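Local atomic coordinates of predicted DNA-binding transcriptional regulator (Aliivibrio fischeri ES114, PDB entry 7DWN), a protein that probably binds cis-regulatory DNA and controls transcription as a tetrameric regulator of the LysR family. Residues A[122-127]-A[282-287]; A[145-150]-A[286-291]; A[226-231]-A[243-248]; A[196-201]-A[205-210]. All blocks are in the same frame, centred on the assembly; numbering follows the deposited sequence.

Contact 1. Residues A[122-127]-A[282-287]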
loop_
_atom_site.group_PDB
_atom_site.type_symbol
_atom_site.label_atom_id
_atom_site.label_comp_id
_atom_site.label_asym_id
_atom_site.label_seq_id
_atom_site.Cartn_x
_atom_site.Cartn_y
_atom_site.Cartn_z
ATOM N N PRO A 122 17.106 -24.261 22.003
ATOM C CA PRO A 122 16.560 -23.538 20.852
ATOM C C PRO A 122 17.301 -22.230 20.641
ATOM O O PRO A 122 18.000 -21.727 21.521
ATOM C CB PRO A 122 15.093 -23.295 21.242
ATOM C CG PRO A 122 14.809 -24.305 22.307
ATOM C CD PRO A 122 16.095 -24.489 23.050
ATOM N N ILE A 123 17.145 -21.688 19.440
ATOM C CA ILE A 123 17.850 -20.485 19.018
ATOM C C ILE A 123 16.860 -19.330 18.976
ATOM O O ILE A 123 15.786 -19.447 18.376
ATOM C CB ILE A 123 18.524 -20.679 17.650
ATOM C CG1 ILE A 123 19.457 -21.892 17.680
ATOM C CG2 ILE A 123 19.291 -19.438 17.287
ATOM C CD1 ILE A 123 20.611 -21.749 18.641
ATOM N N LEU A 124 17.225 -18.219 19.611
ATOM C CA LEU A 124 16.380 -17.035 19.682
ATOM C C LEU A 124 16.854 -15.982 18.690
ATOM O O LEU A 124 18.059 -15.773 18.517
ATOM C CB LEU A 124 16.390 -16.441 21.092
ATOM C CG LEU A 124 15.977 -17.324 22.271
ATOM C CD1 LEU A 124 16.203 -16.586 23.581
ATOM C CD2 LEU A 124 14.525 -17.752 22.138
ATOM N N SER A 125 15.899 -15.319 18.043
ATOM C CA SER A 125 16.152 -14.102 17.274
ATOM C C SER A 125 15.284 -13.018 17.900
ATOM O O SER A 125 14.076 -12.962 17.648
ATOM C CB SER A 125 15.834 -14.293 15.795
ATOM O OG SER A 125 15.742 -13.042 15.137
ATOM N N VAL A 126 15.892 -12.168 18.723
ATOM C CA VAL A 126 15.167 -11.196 19.533
ATOM C C VAL A 126 15.321 -9.819 18.902
ATOM O O VAL A 126 16.435 -9.292 18.799
ATOM C CB VAL A 126 15.665 -11.194 20.985
ATOM C CG1 VAL A 126 14.781 -10.302 21.841
ATOM C CG2 VAL A 126 15.692 -12.613 21.533
ATOM N N GLU A 127 14.204 -9.233 18.489
ATOM C CA GLU A 127 14.178 -7.899 17.912
ATOM C C GLU A 127 13.330 -6.982 18.781
ATOM O O GLU A 127 12.318 -7.411 19.345
ATOM C CB GLU A 127 13.634 -7.925 16.481
ATOM C CG GLU A 127 14.554 -8.619 15.487
ATOM C CD GLU A 127 15.797 -7.806 15.177
ATOM O OE1 GLU A 127 15.654 -6.622 14.802
ATOM O OE2 GLU A 127 16.915 -8.348 15.315
ATOM N N GLU A 282 7.025 -23.627 20.486
ATOM C CA GLU A 282 6.259 -24.111 21.627
ATOM C C GLU A 282 7.146 -24.322 22.846
ATOM O O GLU A 282 6.702 -24.082 23.974
ATOM C CB GLU A 282 5.524 -25.402 21.266
ATOM C CG GLU A 282 4.496 -25.248 20.147
ATOM C CD GLU A 282 3.275 -24.432 20.551
ATOM O OE1 GLU A 282 3.146 -24.080 21.744
ATOM O OE2 GLU A 282 2.435 -24.146 19.670
ATOM N N LYS A 283 8.398 -24.743 22.650
ATOM C CA LYS A 283 9.303 -24.877 23.790
ATOM C C LYS A 283 9.586 -23.520 24.429
ATOM O O LYS A 283 9.556 -23.381 25.659
ATOM C CB LYS A 283 10.608 -25.549 23.363
ATOM C CG LYS A 283 11.672 -25.536 24.455
ATOM C CD LYS A 283 12.759 -26.561 24.199
ATOM C CE LYS A 283 13.798 -26.541 25.309
ATOM N NZ LYS A 283 13.201 -26.838 26.643
ATOM N N VAL A 284 9.869 -22.507 23.606
ATOM C CA VAL A 284 10.123 -21.173 24.144
ATOM C C VAL A 284 8.888 -20.643 24.865
ATOM O O VAL A 284 8.989 -20.043 25.944
ATOM C CB VAL A 284 10.585 -20.217 23.029
ATOM C CG1 VAL A 284 10.696 -18.802 23.565
ATOM C CG2 VAL A 284 11.920 -20.678 22.471
ATOM N N TRP A 285 7.705 -20.873 24.292
ATOM C CA TRP A 285 6.476 -20.420 24.935
ATOM C C TRP A 285 6.262 -21.121 26.271
ATOM O O TRP A 285 5.864 -20.488 27.256
ATOM C CB TRP A 285 5.284 -20.653 24.011
ATOM C CG TRP A 285 3.976 -20.238 24.608
ATOM C CD1 TRP A 285 3.081 -21.036 25.260
ATOM C CD2 TRP A 285 3.415 -18.920 24.611
ATOM N NE1 TRP A 285 1.996 -20.298 25.665
ATOM C CE2 TRP A 285 2.178 -18.995 25.280
ATOM C CE3 TRP A 285 3.838 -17.684 24.111
ATOM C CZ2 TRP A 285 1.361 -17.883 25.462
ATOM C CZ3 TRP A 285 3.024 -16.583 24.291
ATOM C CH2 TRP A 285 1.801 -16.689 24.960
ATOM N N SER A 286 6.521 -22.429 26.324
ATOM C CA SER A 286 6.380 -23.164 27.576
ATOM C C SER A 286 7.341 -22.641 28.634
ATOM O O SER A 286 6.971 -22.505 29.807
ATOM C CB SER A 286 6.613 -24.656 27.336
ATOM O OG SER A 286 6.810 -25.349 28.556
ATOM N N ILE A 287 8.580 -22.340 28.240
ATOM C CA ILE A 287 9.547 -21.831 29.206
ATOM C C ILE A 287 9.160 -20.433 29.675
ATOM O O ILE A 287 9.373 -20.080 30.843
ATOM C CB ILE A 287 10.961 -21.879 28.599
ATOM C CG1 ILE A 287 11.366 -23.340 28.390
ATOM C CG2 ILE A 287 11.966 -21.168 29.495
ATOM C CD1 ILE A 287 12.571 -23.534 27.517
#
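P122, just before strand 123-128 of the LysR substrate-binding domain, and L124 within it pack against K283 and V284 of the C-terminal helix 279-290, which packs on the sheet. The join is wholly apolar. P122 turns the outer edge of its ring to the aliphatic part of K283, with CG of P122 3.6 Å from CD of K283 and CD of P122 3.8 Å from CE of K283; the two side chains cross at about a right angle. The lysine keeps a nearly straight chain as far as CE, with CG anti to its backbone N (chi1 172°), and this carries its methylenes past the proline. The next residue, V284, brings CG2 to CD2 of L124 at 3.9 Å, and the same methyl touches CB of P122 more loosely at 4.3 Å. F115, just past helix 101-114, touches P122, L124 and V284. On its edges the strand pairs with strand 94-99 on one hand and with a strand of the second subunit on the other, so the sheet continues across the interface. Helix-on-sheet packing of this sort is typical of the alpha/beta fold of periplasmic-binding-protein-like domains.

Contact 2. Residues A[145-150]-A[286-291]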
loop_
_atom_site.group_PDB
_atom_site.type_symbol
_atom_site.label_atom_id
_atom_site.label_comp_id
_atom_site.label_asym_id
_atom_site.label_seq_id
_atom_site.Cartn_x
_atom_site.Cartn_y
_atom_site.Cartn_z
ATOM N N ILE A 145 6.574 -14.919 18.966
ATOM C CA ILE A 145 6.195 -14.579 20.330
ATOM C C ILE A 145 6.582 -13.133 20.598
ATOM O O ILE A 145 7.677 -12.695 20.231
ATOM C CB ILE A 145 6.860 -15.526 21.353
ATOM C CG1 ILE A 145 6.411 -16.969 21.115
ATOM C CG2 ILE A 145 6.541 -15.092 22.778
ATOM C CD1 ILE A 145 7.258 -17.996 21.827
ATOM N N LEU A 146 5.680 -12.391 21.233
ATOM C CA LEU A 146 5.889 -10.989 21.559
ATOM C C LEU A 146 6.010 -10.841 23.070
ATOM O O LEU A 146 5.142 -11.302 23.811
ATOM C CB LEU A 146 4.732 -10.137 21.032
ATOM C CG LEU A 146 4.698 -8.662 21.425
ATOM C CD1 LEU A 146 5.986 -7.987 21.004
ATOM C CD2 LEU A 146 3.502 -7.977 20.786
ATOM N N LEU A 147 7.083 -10.209 23.527
ATOM C CA LEU A 147 7.263 -9.924 24.949
ATOM C C LEU A 147 6.979 -8.442 25.143
ATOM O O LEU A 147 7.800 -7.593 24.788
ATOM C CB LEU A 147 8.667 -10.299 25.415
ATOM C CG LEU A 147 8.928 -11.731 25.892
ATOM C CD1 LEU A 147 8.564 -12.762 24.835
ATOM C CD2 LEU A 147 10.383 -11.879 26.298
ATOM N N ALA A 148 5.811 -8.117 25.693
ATOM C CA ALA A 148 5.417 -6.716 25.780
ATOM C C ALA A 148 4.696 -6.480 27.097
ATOM O O ALA A 148 4.537 -7.391 27.909
ATOM C CB ALA A 148 4.554 -6.307 24.581
ATOM N N PHE A 149 4.283 -5.240 27.325
ATOM C CA PHE A 149 3.575 -4.904 28.547
ATOM C C PHE A 149 2.068 -5.023 28.339
ATOM O O PHE A 149 1.584 -5.302 27.240
ATOM C CB PHE A 149 3.955 -3.500 29.019
ATOM C CG PHE A 149 5.385 -3.380 29.468
ATOM C CD1 PHE A 149 5.761 -3.772 30.744
ATOM C CD2 PHE A 149 6.353 -2.884 28.613
ATOM C CE1 PHE A 149 7.075 -3.668 31.159
ATOM C CE2 PHE A 149 7.667 -2.777 29.021
ATOM C CZ PHE A 149 8.030 -3.169 30.295
ATOM N N ASP A 150 1.326 -4.819 29.428
ATOM C CA ASP A 150 -0.122 -4.995 29.437
ATOM C C ASP A 150 -0.780 -4.180 28.333
ATOM O O ASP A 150 -0.627 -2.958 28.273
ATOM C CB ASP A 150 -0.677 -4.586 30.806
ATOM C CG ASP A 150 -2.150 -4.928 30.973
ATOM O OD1 ASP A 150 -2.665 -5.772 30.208
ATOM O OD2 ASP A 150 -2.798 -4.347 31.869
ATOM N N SER A 286 6.521 -22.429 26.324
ATOM C CA SER A 286 6.380 -23.164 27.576
ATOM C C SER A 286 7.341 -22.641 28.634
ATOM O O SER A 286 6.971 -22.505 29.807
ATOM C CB SER A 286 6.613 -24.656 27.336
ATOM O OG SER A 286 6.810 -25.349 28.556
ATOM N N ILE A 287 8.580 -22.340 28.240
ATOM C CA ILE A 287 9.547 -21.831 29.206
ATOM C C ILE A 287 9.160 -20.433 29.675
ATOM O O ILE A 287 9.373 -20.080 30.843
ATOM C CB ILE A 287 10.961 -21.879 28.599
ATOM C CG1 ILE A 287 11.366 -23.340 28.390
ATOM C CG2 ILE A 287 11.966 -21.168 29.495
ATOM C CD1 ILE A 287 12.571 -23.534 27.517
ATOM N N LEU A 288 8.566 -19.625 28.794
ATOM C CA LEU A 288 8.071 -18.315 29.205
ATOM C C LEU A 288 6.912 -18.441 30.188
ATOM O O LEU A 288 6.859 -17.718 31.190
ATOM C CB LEU A 288 7.648 -17.507 27.980
ATOM C CG LEU A 288 8.780 -16.824 27.218
ATOM C CD1 LEU A 288 8.288 -16.344 25.867
ATOM C CD2 LEU A 288 9.315 -15.661 28.036
ATOM N N CYS A 289 5.972 -19.351 29.916
ATOM C CA CYS A 289 4.865 -19.576 30.838
ATOM C C CYS A 289 5.337 -20.142 32.169
ATOM O O CYS A 289 4.608 -20.052 33.163
ATOM C CB CYS A 289 3.834 -20.519 30.215
ATOM S SG CYS A 289 3.038 -19.894 28.721
ATOM N N ASN A 290 6.508 -20.707 32.241
ATOM C CA ASN A 290 6.930 -21.152 33.502
ATOM C C ASN A 290 7.773 -20.207 34.243
ATOM O O ASN A 290 7.229 -19.577 35.097
ATOM C CB ASN A 290 7.494 -22.526 33.476
ATOM C CG ASN A 290 6.403 -23.539 33.511
ATOM O OD1 ASN A 290 6.084 -24.056 34.521
ATOM N ND2 ASN A 290 5.776 -23.731 32.423
ATOM N N LEU A 291 9.029 -20.001 33.952
ATOM C CA LEU A 291 9.775 -18.840 34.470
ATOM C C LEU A 291 9.414 -18.700 35.905
ATOM O O LEU A 291 9.117 -17.649 36.398
ATOM C CB LEU A 291 9.449 -17.563 33.725
ATOM C CG LEU A 291 10.386 -17.101 32.609
ATOM C CD1 LEU A 291 10.764 -15.651 32.631
ATOM C CD2 LEU A 291 11.616 -17.940 32.488
#
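I145 and L147, alternate residues of strand 145-149, send their side chains from one face of the central sheet onto L288 of helix 279-290. This is another piece of the helix-on-sheet layer in the periplasmic-binding-protein-like domain. The contact across the gap is purely apolar and turns on a single methyl. CD1 of L288 sits 3.7 Å from CD1 of L147 and 3.8 Å from CG2 of I145, so one leucine branch serves both strand residues. I145 and L288 meet tip to tip, while L147 comes to the same methyl at a slant. L288 holds CG anti to its own carbonyl carbon (chi1 -81°), which aims the isobutyl group at the sheet. M111 of helix 101-114 also touches L288, and I108 of that helix touches L147, so helices 101-114 and 279-290 share this stretch of core. The strand itself is tied in by backbone bonds, with I145 and L147 facing strand 94-99 and L146 and A148 facing strand 264-272.

The polar contacts lie within the helix rather than between the segments. Near its C-terminal end the backbone bonds made by N of N290 are weak, and the side chain of that residue folds back on the preceding turn: ND2 of N290 donates to O of S286 at 3.1 Å, an almost straight bond (171° at the hydrogen) lying nearly in the amide plane of the asparagine.

Contact 3. Residues A[226-231]-A[243-248]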
loop_
_atom_site.group_PDB
_atom_site.type_symbol
_atom_site.label_atom_id
_atom_site.label_comp_id
_atom_site.label_asym_id
_atom_site.label_seq_id
_atom_site.Cartn_x
_atom_site.Cartn_y
_atom_site.Cartn_z
ATOM N N MET A 226 17.508 4.902 29.542
ATOM C CA MET A 226 17.866 6.314 29.455
ATOM C C MET A 226 17.506 7.054 30.741
ATOM O O MET A 226 18.336 7.775 31.317
ATOM C CB MET A 226 17.162 6.944 28.251
ATOM C CG MET A 226 17.769 8.239 27.751
ATOM S SD MET A 226 19.409 7.996 27.051
ATOM C CE MET A 226 20.441 8.586 28.390
ATOM N N LEU A 227 16.258 6.894 31.197
ATOM C CA LEU A 227 15.828 7.515 32.447
ATOM C C LEU A 227 16.659 7.022 33.622
ATOM O O LEU A 227 17.002 7.800 34.517
ATOM C CB LEU A 227 14.346 7.233 32.700
ATOM C CG LEU A 227 13.330 7.720 31.668
ATOM C CD1 LEU A 227 11.918 7.486 32.179
ATOM C CD2 LEU A 227 13.550 9.186 31.355
ATOM N N LYS A 228 16.987 5.729 33.636
ATOM C CA LYS A 228 17.799 5.168 34.710
ATOM C C LYS A 228 19.176 5.820 34.752
ATOM O O LYS A 228 19.665 6.200 35.823
ATOM C CB LYS A 228 17.915 3.653 34.522
ATOM C CG LYS A 228 18.867 2.954 35.473
ATOM C CD LYS A 228 18.931 1.469 35.153
ATOM C CE LYS A 228 19.960 0.751 36.004
ATOM N NZ LYS A 228 20.075 -0.683 35.617
ATOM N N ILE A 229 19.807 5.971 33.584
ATOM C CA ILE A 229 21.120 6.607 33.518
ATOM C C ILE A 229 21.040 8.047 34.000
ATOM O O ILE A 229 21.882 8.502 34.786
ATOM C CB ILE A 229 21.689 6.516 32.091
ATOM C CG1 ILE A 229 22.076 5.074 31.766
ATOM C CG2 ILE A 229 22.886 7.435 31.944
ATOM C CD1 ILE A 229 22.642 4.898 30.385
ATOM N N LEU A 230 20.020 8.787 33.556
ATOM C CA LEU A 230 19.928 10.182 33.980
ATOM C C LEU A 230 19.607 10.305 35.467
ATOM O O LEU A 230 20.023 11.277 36.107
ATOM C CB LEU A 230 18.898 10.932 33.138
ATOM C CG LEU A 230 19.391 11.291 31.734
ATOM C CD1 LEU A 230 18.563 12.417 31.144
ATOM C CD2 LEU A 230 20.870 11.657 31.753
ATOM N N VAL A 231 18.886 9.334 36.033
ATOM C CA VAL A 231 18.682 9.305 37.480
ATOM C C VAL A 231 20.011 9.095 38.191
ATOM O O VAL A 231 20.340 9.796 39.154
ATOM C CB VAL A 231 17.665 8.214 37.862
ATOM C CG1 VAL A 231 17.725 7.925 39.355
ATOM C CG2 VAL A 231 16.265 8.633 37.467
ATOM N N TYR A 243 12.419 -4.246 38.411
ATOM C CA TYR A 243 13.338 -5.289 37.965
ATOM C C TYR A 243 14.592 -4.723 37.310
ATOM O O TYR A 243 15.570 -5.459 37.139
ATOM C CB TYR A 243 12.636 -6.250 37.001
ATOM C CG TYR A 243 12.081 -5.600 35.752
ATOM C CD1 TYR A 243 12.904 -5.307 34.671
ATOM C CD2 TYR A 243 10.728 -5.298 35.644
ATOM C CE1 TYR A 243 12.404 -4.719 33.530
ATOM C CE2 TYR A 243 10.217 -4.711 34.501
ATOM C CZ TYR A 243 11.062 -4.422 33.448
ATOM O OH TYR A 243 10.565 -3.840 32.305
ATOM N N SER A 244 14.590 -3.444 36.944
ATOM C CA SER A 244 15.717 -2.839 36.248
ATOM C C SER A 244 16.662 -2.082 37.171
ATOM O O SER A 244 17.710 -1.619 36.708
ATOM C CB SER A 244 15.214 -1.888 35.155
ATOM O OG SER A 244 14.731 -0.678 35.713
ATOM N N ILE A 245 16.326 -1.939 38.453
ATOM C CA ILE A 245 17.143 -1.154 39.372
ATOM C C ILE A 245 17.380 -1.925 40.663
ATOM O O ILE A 245 17.602 -1.325 41.721
ATOM C CB ILE A 245 16.486 0.206 39.673
ATOM C CG1 ILE A 245 15.075 0.003 40.227
ATOM C CG2 ILE A 245 16.464 1.081 38.426
ATOM C CD1 ILE A 245 14.438 1.264 40.751
ATOM N N GLN A 246 17.340 -3.258 40.592
ATOM C CA GLN A 246 17.481 -4.058 41.806
ATOM C C GLN A 246 18.882 -3.945 42.393
ATOM O O GLN A 246 19.038 -3.818 43.613
ATOM C CB GLN A 246 17.133 -5.519 41.521
ATOM C CG GLN A 246 15.643 -5.782 41.376
ATOM C CD GLN A 246 14.846 -5.334 42.589
ATOM O OE1 GLN A 246 15.307 -5.438 43.727
ATOM N NE2 GLN A 246 13.642 -4.828 42.350
ATOM N N GLU A 247 19.914 -3.984 41.549
ATOM C CA GLU A 247 21.277 -3.874 42.061
ATOM C C GLU A 247 21.582 -2.456 42.527
ATOM O O GLU A 247 22.291 -2.266 43.521
ATOM C CB GLU A 247 22.281 -4.323 41.000
ATOM C CG GLU A 247 22.345 -5.831 40.828
ATOM C CD GLU A 247 23.202 -6.254 39.653
ATOM O OE1 GLU A 247 23.950 -5.407 39.121
ATOM O OE2 GLU A 247 23.122 -7.436 39.256
ATOM N N GLU A 248 21.058 -1.449 41.824
ATOM C CA GLU A 248 21.253 -0.071 42.260
ATOM C C GLU A 248 20.575 0.178 43.603
ATOM O O GLU A 248 21.127 0.870 44.467
ATOM C CB GLU A 248 20.730 0.901 41.201
ATOM C CG GLU A 248 21.569 0.969 39.928
ATOM C CD GLU A 248 21.434 -0.268 39.062
ATOM O OE1 GLU A 248 22.399 -0.604 38.344
ATOM O OE2 GLU A 248 20.364 -0.910 39.103
#
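K228 bridges helix 224-232 and the turn that leads into helix 246-250, and its long side chain is what joins the two segments. CB leaves the helix pointing at the turn, and CG stands anti to the backbone N (chi1 173°). Every later torsion is close to 180°, so the lysine reaches out fully stretched. CD lies 3.7 Å from O of S244 and 4.1 Å from CG2 of I245; the lysine and isoleucine side chains run past each other in opposite directions, the end of the isoleucine leading away from the lysine. CE follows, 3.3 Å from O of S244 and 3.5 Å from OE2 of E248.

At the tip, NZ donates to the backbone O of S244 at 2.8 Å, and the donor stands almost exactly in line with the C=O bond (C=O...N 178°). The same ammonium makes a longer salt bridge to E248, with NZ 3.5 Å from OE2. OE1 of E248 is at a similar 3.6 Å from NZ, and the nitrogen lies well out of the carboxylate plane. The glutamate chain bends at chi2 (72°), which turns the face of the carboxylate toward NZ. One ammonium therefore holds both a main-chain carbonyl just before the helix and a side chain in its first turn. OG of S244 has a separate partner, O of P241.

L240 of strand 238-241 touches both K228 and I245, so the lysine joins helix 224-232 to the start of helix 246-250 beside that strand.

Contact 4. Residues A[196-201]-A[205-210]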
loop_
_atom_site.group_PDB
_atom_site.type_symbol
_atom_site.label_atom_id
_atom_site.label_comp_id
_atom_site.label_asym_id
_atom_site.label_seq_id
_atom_site.Cartn_x
_atom_site.Cartn_y
_atom_site.Cartn_z
ATOM N N TYR A 196 8.599 9.412 30.985
ATOM C CA TYR A 196 8.283 8.753 29.732
ATOM C C TYR A 196 7.391 9.659 28.891
ATOM O O TYR A 196 6.949 10.724 29.331
ATOM C CB TYR A 196 7.572 7.422 29.980
ATOM C CG TYR A 196 8.326 6.454 30.859
ATOM C CD1 TYR A 196 9.297 5.616 30.327
ATOM C CD2 TYR A 196 8.055 6.364 32.218
ATOM C CE1 TYR A 196 9.984 4.723 31.125
ATOM C CE2 TYR A 196 8.738 5.475 33.023
ATOM C CZ TYR A 196 9.702 4.658 32.472
ATOM O OH TYR A 196 10.386 3.770 33.268
ATOM N N SER A 197 7.124 9.231 27.662
ATOM C CA SER A 197 6.026 9.827 26.919
ATOM C C SER A 197 4.725 9.514 27.644
ATOM O O SER A 197 4.489 8.373 28.054
ATOM C CB SER A 197 5.993 9.295 25.486
ATOM O OG SER A 197 4.944 9.895 24.744
ATOM N N SER A 198 3.889 10.537 27.829
ATOM C CA SER A 198 2.682 10.363 28.630
ATOM C C SER A 198 1.674 9.434 27.968
ATOM O O SER A 198 0.757 8.956 28.644
ATOM C CB SER A 198 2.039 11.719 28.921
ATOM O OG SER A 198 2.921 12.555 29.648
ATOM N N THR A 199 1.822 9.163 26.672
ATOM C CA THR A 199 0.946 8.229 25.978
ATOM C C THR A 199 1.458 6.794 26.007
ATOM O O THR A 199 0.691 5.874 25.702
ATOM C CB THR A 199 0.743 8.663 24.522
ATOM O OG1 THR A 199 2.016 8.794 23.874
ATOM C CG2 THR A 199 -0.001 9.993 24.461
ATOM N N SER A 200 2.725 6.581 26.353
ATOM C CA SER A 200 3.237 5.231 26.513
ATOM C C SER A 200 2.598 4.567 27.731
ATOM O O SER A 200 1.919 5.205 28.542
ATOM C CB SER A 200 4.759 5.243 26.648
ATOM O OG SER A 200 5.156 5.818 27.880
ATOM N N TYR A 201 2.830 3.260 27.857
ATOM C CA TYR A 201 2.205 2.483 28.922
ATOM C C TYR A 201 2.644 2.975 30.300
ATOM O O TYR A 201 1.810 3.335 31.143
ATOM C CB TYR A 201 2.535 1.002 28.722
ATOM C CG TYR A 201 2.190 0.113 29.890
ATOM C CD1 TYR A 201 0.872 -0.221 30.169
ATOM C CD2 TYR A 201 3.186 -0.411 30.703
ATOM C CE1 TYR A 201 0.557 -1.039 31.232
ATOM C CE2 TYR A 201 2.881 -1.231 31.767
ATOM C CZ TYR A 201 1.566 -1.540 32.027
ATOM O OH TYR A 201 1.255 -2.357 33.083
ATOM N N GLN A 205 0.708 5.124 33.238
ATOM C CA GLN A 205 0.605 4.749 34.645
ATOM C C GLN A 205 0.998 5.906 35.560
ATOM O O GLN A 205 0.347 6.141 36.586
ATOM C CB GLN A 205 1.461 3.515 34.934
ATOM C CG GLN A 205 1.154 2.316 34.046
ATOM C CD GLN A 205 -0.333 2.064 33.881
ATOM O OE1 GLN A 205 -1.067 1.929 34.861
ATOM N NE2 GLN A 205 -0.785 1.999 32.633
ATOM N N VAL A 206 2.058 6.642 35.210
ATOM C CA VAL A 206 2.474 7.782 36.032
ATOM C C VAL A 206 1.404 8.873 36.030
ATOM O O VAL A 206 1.207 9.580 37.038
ATOM C CB VAL A 206 3.837 8.319 35.548
ATOM C CG1 VAL A 206 4.232 9.578 36.312
ATOM C CG2 VAL A 206 4.907 7.251 35.698
ATOM N N GLU A 207 0.690 9.018 34.911
ATOM C CA GLU A 207 -0.370 10.017 34.815
ATOM C C GLU A 207 -1.462 9.818 35.863
ATOM O O GLU A 207 -2.183 10.770 36.179
ATOM C CB GLU A 207 -0.980 9.988 33.410
ATOM C CG GLU A 207 -1.868 11.176 33.079
ATOM C CD GLU A 207 -1.088 12.469 32.938
ATOM O OE1 GLU A 207 0.142 12.410 32.730
ATOM O OE2 GLU A 207 -1.708 13.548 33.036
ATOM N N ILE A 208 -1.592 8.609 36.416
ATOM C CA ILE A 208 -2.640 8.348 37.399
ATOM C C ILE A 208 -2.379 9.117 38.688
ATOM O O ILE A 208 -3.304 9.663 39.301
ATOM C CB ILE A 208 -2.760 6.833 37.654
ATOM C CG1 ILE A 208 -3.284 6.123 36.406
ATOM C CG2 ILE A 208 -3.665 6.551 38.847
ATOM C CD1 ILE A 208 -4.660 6.580 35.976
ATOM N N ILE A 209 -1.119 9.185 39.115
ATOM C CA ILE A 209 -0.754 9.809 40.380
ATOM C C ILE A 209 -0.070 11.155 40.177
ATOM O O ILE A 209 0.428 11.739 41.145
ATOM C CB ILE A 209 0.121 8.874 41.230
ATOM C CG1 ILE A 209 1.330 8.384 40.428
ATOM C CG2 ILE A 209 -0.696 7.699 41.743
ATOM C CD1 ILE A 209 2.565 9.252 40.568
ATOM N N ARG A 210 -0.001 11.644 38.933
ATOM C CA ARG A 210 0.593 12.959 38.679
ATOM C C ARG A 210 0.126 14.038 39.663
ATOM O O ARG A 210 0.939 14.847 40.128
ATOM C CB ARG A 210 0.295 13.399 37.247
ATOM C CG ARG A 210 1.192 14.527 36.785
ATOM C CD ARG A 210 1.086 14.758 35.293
ATOM N NE ARG A 210 2.161 15.624 34.822
ATOM C CZ ARG A 210 2.134 16.951 34.887
ATOM N NH1 ARG A 210 1.082 17.572 35.401
ATOM N NH2 ARG A 210 3.160 17.660 34.435
#
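Q205 grips the backbone O of Y201 twice. Its N donates to that oxygen at 3.0 Å, the i to i+4 bond of the first turn of helix 201-209, while its own side chain curls back so that NE2 donates to the same O of Y201 at 3.3 Å. Both bonds are bent, 142° and 143° at the hydrogen; the longer one comes from above the carbonyl plane. Q205 gets there by bending at chi2, and the amide then lies alongside the aromatic ring: NE2 of Q205 is 3.6 Å from CE1 of Y201, with ring and amide planes 36° apart. CG of Q205 sits over one face of the ring.

The next shell fixes the start of the helix. The segment 197-200 is a type I beta turn in which O of S197 accepts N of S200 at 3.0 Å and also OG of S200 at 2.6 Å, the latter in the carbonyl plane. S200 is the N-cap residue, and its hydroxyl also makes a weak bond to N of G203. Further out, I266 packs against both Y201 and Q205, and T199 reaches D86 of the second subunit.

Chemically, O of Y201 and O of S197 are each gripped by two donors, which probably restrains the turn each belongs to. The ring of Y201, tied by its hydroxyl to N of E267 and flanked by the amide of Q205, is about 4 Å from a bound MES molecule, probably from the crystallisation liquor, though it may mark a pocket.

All four contacts lie in the LysR substrate-binding domain. Contacts 1 and 2, with centres 9 Å apart, share helix 279-290 and the same sheet; I145 of one touches V284 and W285 of the other. Contacts 3 and 4 have centres about 18 Å apart, joined where L227 meets Y196, with their centres 23 to 31 Å from those of the first pair. Along the chain, contact 4 closes before contact 3 opens, and both fall between the halves of contacts 1 and 2. F149 links the groups by touching Y243 and Y201. The C-terminal helix returns to strands formed much earlier in the chain, as expected for the two-lobed periplasmic-binding-protein-like fold, while contacts 1, 3 and 4 also reach the second subunit.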